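Local atomic coordinates of RNase III inhibitor (PDB entry 5M3I), a protein that is a macro domain family protein, built as a mixed beta-sheet flanked by helices. Residues E57-K61 and R62-T66; D134-D137 and V138-L142. All coordinates share one frame; numbering follows the deposited sequence.

Contact 1 comes first along the chain, where helix 50-61 ends and the loop towards strand 71-74 begins; contact 2 follows some 70 residues later, in the first turns of helix 135-147. Their centres lie about 27 Å apart, on opposite sides of the chain's centre, and their nearest atoms stay about 15 Å from each other. Neither includes a strand, but the chain around both leads into the same mixed sheet of the macro domain. Contact 1 precedes its edge strand 71-74, whereas contact 2 belongs to the unit formed by strands 120-123 and 153-156 with the helix between them. One stretch thus closes a helix and the other starts one, both at the boundary between helix and loop.

Contact 1: E57-K61 and R62-T66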
# COMPACT_ATOMS: atom_id res chain seq x y z
N GLU A 57 -11.54 -9.50 1.53
CA GLU A 57 -11.97 -10.74 0.90
C GLU A 57 -13.38 -10.61 0.37
O GLU A 57 -13.66 -11.06 -0.74
CB GLU A 57 -11.87 -11.92 1.88
CG GLU A 57 -12.27 -13.27 1.31
CD GLU A 57 -12.10 -14.40 2.31
OE1 GLU A 57 -12.52 -14.23 3.49
OE2 GLU A 57 -11.54 -15.46 1.91
N LYS A 58 -14.28 -10.01 1.15
CA LYS A 58 -15.65 -9.78 0.66
C LYS A 58 -15.65 -8.91 -0.59
O LYS A 58 -16.30 -9.23 -1.58
CB LYS A 58 -16.54 -9.12 1.70
CG LYS A 58 -17.03 -10.06 2.79
CD LYS A 58 -18.41 -9.66 3.30
CE LYS A 58 -18.46 -8.22 3.81
NZ LYS A 58 -19.86 -7.79 4.06
N ALA A 59 -14.91 -7.81 -0.53
CA ALA A 59 -14.81 -6.90 -1.65
C ALA A 59 -14.22 -7.55 -2.89
O ALA A 59 -14.63 -7.23 -4.02
CB ALA A 59 -14.00 -5.68 -1.27
N CYS A 60 -13.26 -8.45 -2.71
CA CYS A 60 -12.68 -9.15 -3.85
C CYS A 60 -13.70 -10.10 -4.51
O CYS A 60 -13.77 -10.14 -5.74
CB CYS A 60 -11.42 -9.91 -3.45
SG CYS A 60 -9.95 -8.88 -3.22
N LYS A 61 -14.48 -10.82 -3.70
CA LYS A 61 -15.50 -11.76 -4.21
C LYS A 61 -16.54 -11.00 -5.01
O LYS A 61 -17.03 -11.48 -6.00
CB LYS A 61 -16.26 -12.52 -3.11
CG LYS A 61 -15.41 -13.34 -2.15
CD LYS A 61 -15.27 -14.79 -2.56
CE LYS A 61 -14.12 -15.45 -1.81
NZ LYS A 61 -13.87 -16.82 -2.35
N ARG A 62 -16.84 -9.78 -4.59
CA ARG A 62 -17.80 -8.97 -5.31
C ARG A 62 -17.22 -8.17 -6.47
O ARG A 62 -17.95 -7.37 -7.05
CB ARG A 62 -18.56 -8.09 -4.31
CG ARG A 62 -19.35 -8.94 -3.31
CD ARG A 62 -20.17 -8.11 -2.34
NE ARG A 62 -19.29 -7.28 -1.53
CZ ARG A 62 -19.68 -6.52 -0.51
NH1 ARG A 62 -20.97 -6.47 -0.14
NH2 ARG A 62 -18.76 -5.80 0.16
N GLY A 63 -15.94 -8.31 -6.79
CA GLY A 63 -15.32 -7.55 -7.89
C GLY A 63 -15.05 -6.05 -7.62
O GLY A 63 -14.82 -5.27 -8.56
N GLU A 64 -15.00 -5.65 -6.35
CA GLU A 64 -14.84 -4.23 -5.97
C GLU A 64 -13.37 -3.78 -5.92
O GLU A 64 -13.08 -2.58 -5.96
CB GLU A 64 -15.49 -3.96 -4.60
CG GLU A 64 -17.01 -4.01 -4.58
CD GLU A 64 -17.62 -4.12 -3.17
OE1 GLU A 64 -16.95 -3.82 -2.15
OE2 GLU A 64 -18.81 -4.51 -3.09
N VAL A 65 -12.44 -4.74 -5.81
CA VAL A 65 -11.00 -4.46 -5.81
C VAL A 65 -10.46 -4.61 -7.24
O VAL A 65 -10.53 -5.69 -7.82
CB VAL A 65 -10.26 -5.41 -4.86
CG1 VAL A 65 -8.78 -5.05 -4.76
CG2 VAL A 65 -10.88 -5.36 -3.48
N THR A 66 -9.86 -3.53 -7.75
CA THR A 66 -9.31 -3.47 -9.07
C THR A 66 -8.01 -2.69 -9.11
O THR A 66 -7.73 -1.84 -8.25
CB THR A 66 -10.28 -2.72 -10.04
OG1 THR A 66 -10.72 -1.49 -9.44
CG2 THR A 66 -11.51 -3.59 -10.35
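Ala59 O accepts the shortest hydrogen bond of this turn, from Glu64 N at 2.8 Å, with an N-H...O angle of 157°. A second bond runs from Gly63 N to Cys60 O at 3.0 Å, the donor standing well above the carbonyl plane. Gly63 has positive phi (74°), a conformation that glycine adopts readily because it has no CB, and with these two bonds it makes a Schellman motif that ends the helix. One residue earlier, Arg62 N still bonds to Lys58 O in the helical pattern. The apolar side of the turn is small: Val65 CG2 lies 3.8 Å from Ala59 CB and 3.7 Å from Cys60 SG, one methyl of the branched valine thus meeting both short side chains. On the outer side, Glu64 OE2 sits over one face of the Arg62 guanidinium, 3.2 Å from Arg62 NE. This salt bridge works through charge alone, since no N-H points at the oxygen. Lys58 NZ comes within 4.5 Å of Arg62 NH2, a like charge that the carboxylate probably offsets in part. The turn closes helix 50-61 and releases the chain into the loop leading to edge strand 71-74.

Contact 2: D134-D137 and V138-L142; sequences DWED and VEQRL
Trp135 and Glu139, one helical turn apart, meet with the CB methylene of Glu139 lying over the indole. Glu139 CB stands 3.7 Å from the centroid of the six-membered ring and 10° off its normal, a CH-pi contact over one face. With CG anti to the backbone N (chi1 170°), the Trp135 ring runs forward along the helix and lies alongside the next turn, where the Glu139 chain, likewise anti, crosses it. The carboxylate plane is turned 60° from the ring, and Glu139 OE2 comes 3.2 Å from Trp135 CZ2. Between their backbones, Glu139 N donates to Trp135 O at 2.7 Å. Here helix 135-147 begins, the crossover helix of a beta-alpha-beta unit between parallel strands 120-123 and 153-156. Asp134 is its N-cap, a place that suits a short acceptor: Asp134 OD1 takes a weak bond from Glu136 N at 3.3 Å. Pro125, Ile156 and Pro158 also pack on the indole, while Leu142 CD1 reaches Trp135 CZ3 obliquely at 4.3 Å. On another side of the helix, Arg141 NH1 bonds to Asp137 O at 2.9 Å, in the guanidinium plane but from above the carbonyl plane; this oxygen also takes a weak bond from Arg141 N. Arg141 NE forms a salt bridge with Asp103 of helix 99-115.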
# COMPACT_ATOMS: atom_id res chain seq x y z
N ASP A 134 11.48 -3.84 -11.05
CA ASP A 134 12.77 -3.27 -10.67
C ASP A 134 12.60 -2.18 -9.60
O ASP A 134 11.80 -1.24 -9.78
CB ASP A 134 13.40 -2.65 -11.90
CG ASP A 134 14.90 -2.50 -11.79
OD1 ASP A 134 15.38 -1.95 -10.78
OD2 ASP A 134 15.62 -2.94 -12.72
N TRP A 135 13.33 -2.29 -8.49
CA TRP A 135 13.21 -1.33 -7.37
C TRP A 135 13.39 0.11 -7.82
O TRP A 135 12.60 0.99 -7.51
CB TRP A 135 14.20 -1.65 -6.24
CG TRP A 135 14.31 -0.57 -5.11
CD1 TRP A 135 15.46 -0.05 -4.57
CD2 TRP A 135 13.24 0.05 -4.40
NE1 TRP A 135 15.17 0.86 -3.59
CE2 TRP A 135 13.81 0.94 -3.47
CE3 TRP A 135 11.86 -0.07 -4.45
CZ2 TRP A 135 13.04 1.71 -2.62
CZ3 TRP A 135 11.09 0.71 -3.62
CH2 TRP A 135 11.69 1.58 -2.70
N GLU A 136 14.45 0.34 -8.54
CA GLU A 136 14.82 1.69 -8.91
C GLU A 136 13.70 2.32 -9.71
O GLU A 136 13.45 3.53 -9.59
CB GLU A 136 16.15 1.68 -9.67
CG GLU A 136 16.69 3.04 -9.97
CD GLU A 136 18.05 3.00 -10.62
OE1 GLU A 136 18.76 1.96 -10.59
OE2 GLU A 136 18.42 4.04 -11.20
N ASP A 137 13.00 1.53 -10.52
CA ASP A 137 11.87 2.04 -11.31
C ASP A 137 10.72 2.49 -10.40
O ASP A 137 10.10 3.53 -10.66
CB ASP A 137 11.32 0.96 -12.26
CG ASP A 137 12.21 0.69 -13.45
OD1 ASP A 137 13.10 1.55 -13.75
OD2 ASP A 137 12.00 -0.34 -14.11
N VAL A 138 10.38 1.63 -9.45
CA VAL A 138 9.29 1.84 -8.54
C VAL A 138 9.64 2.96 -7.57
O VAL A 138 8.84 3.86 -7.37
CB VAL A 138 8.99 0.57 -7.74
CG1 VAL A 138 7.93 0.84 -6.66
CG2 VAL A 138 8.52 -0.54 -8.67
N GLU A 139 10.87 2.99 -7.08
CA GLU A 139 11.33 4.08 -6.19
C GLU A 139 11.19 5.46 -6.84
O GLU A 139 10.70 6.37 -6.20
CB GLU A 139 12.76 3.82 -5.73
CG GLU A 139 13.31 4.81 -4.73
CD GLU A 139 14.78 4.56 -4.41
OE1 GLU A 139 15.63 4.72 -5.32
OE2 GLU A 139 15.07 4.16 -3.26
N GLN A 140 11.56 5.58 -8.11
CA GLN A 140 11.34 6.84 -8.86
C GLN A 140 9.89 7.27 -8.83
O GLN A 140 9.60 8.42 -8.56
CB GLN A 140 11.74 6.71 -10.32
CG GLN A 140 13.23 6.76 -10.54
CD GLN A 140 13.64 6.24 -11.94
OE1 GLN A 140 12.81 6.23 -12.88
NE2 GLN A 140 14.88 5.76 -12.06
N ARG A 141 9.00 6.34 -9.12
CA ARG A 141 7.59 6.66 -9.18
C ARG A 141 7.04 7.03 -7.82
O ARG A 141 6.27 7.97 -7.69
CB ARG A 141 6.79 5.54 -9.79
CG ARG A 141 7.05 5.40 -11.27
CD ARG A 141 6.66 4.02 -11.77
NE ARG A 141 6.72 3.95 -13.22
CZ ARG A 141 7.84 3.87 -13.93
NH1 ARG A 141 9.03 3.83 -13.35
NH2 ARG A 141 7.77 3.83 -15.25
N LEU A 142 7.44 6.31 -6.81
CA LEU A 142 7.01 6.61 -5.46
C LEU A 142 7.44 8.01 -5.06
O LEU A 142 6.61 8.78 -4.53
CB LEU A 142 7.55 5.61 -4.45
CG LEU A 142 6.91 4.24 -4.43
CD1 LEU A 142 7.67 3.31 -3.49
CD2 LEU A 142 5.47 4.33 -3.96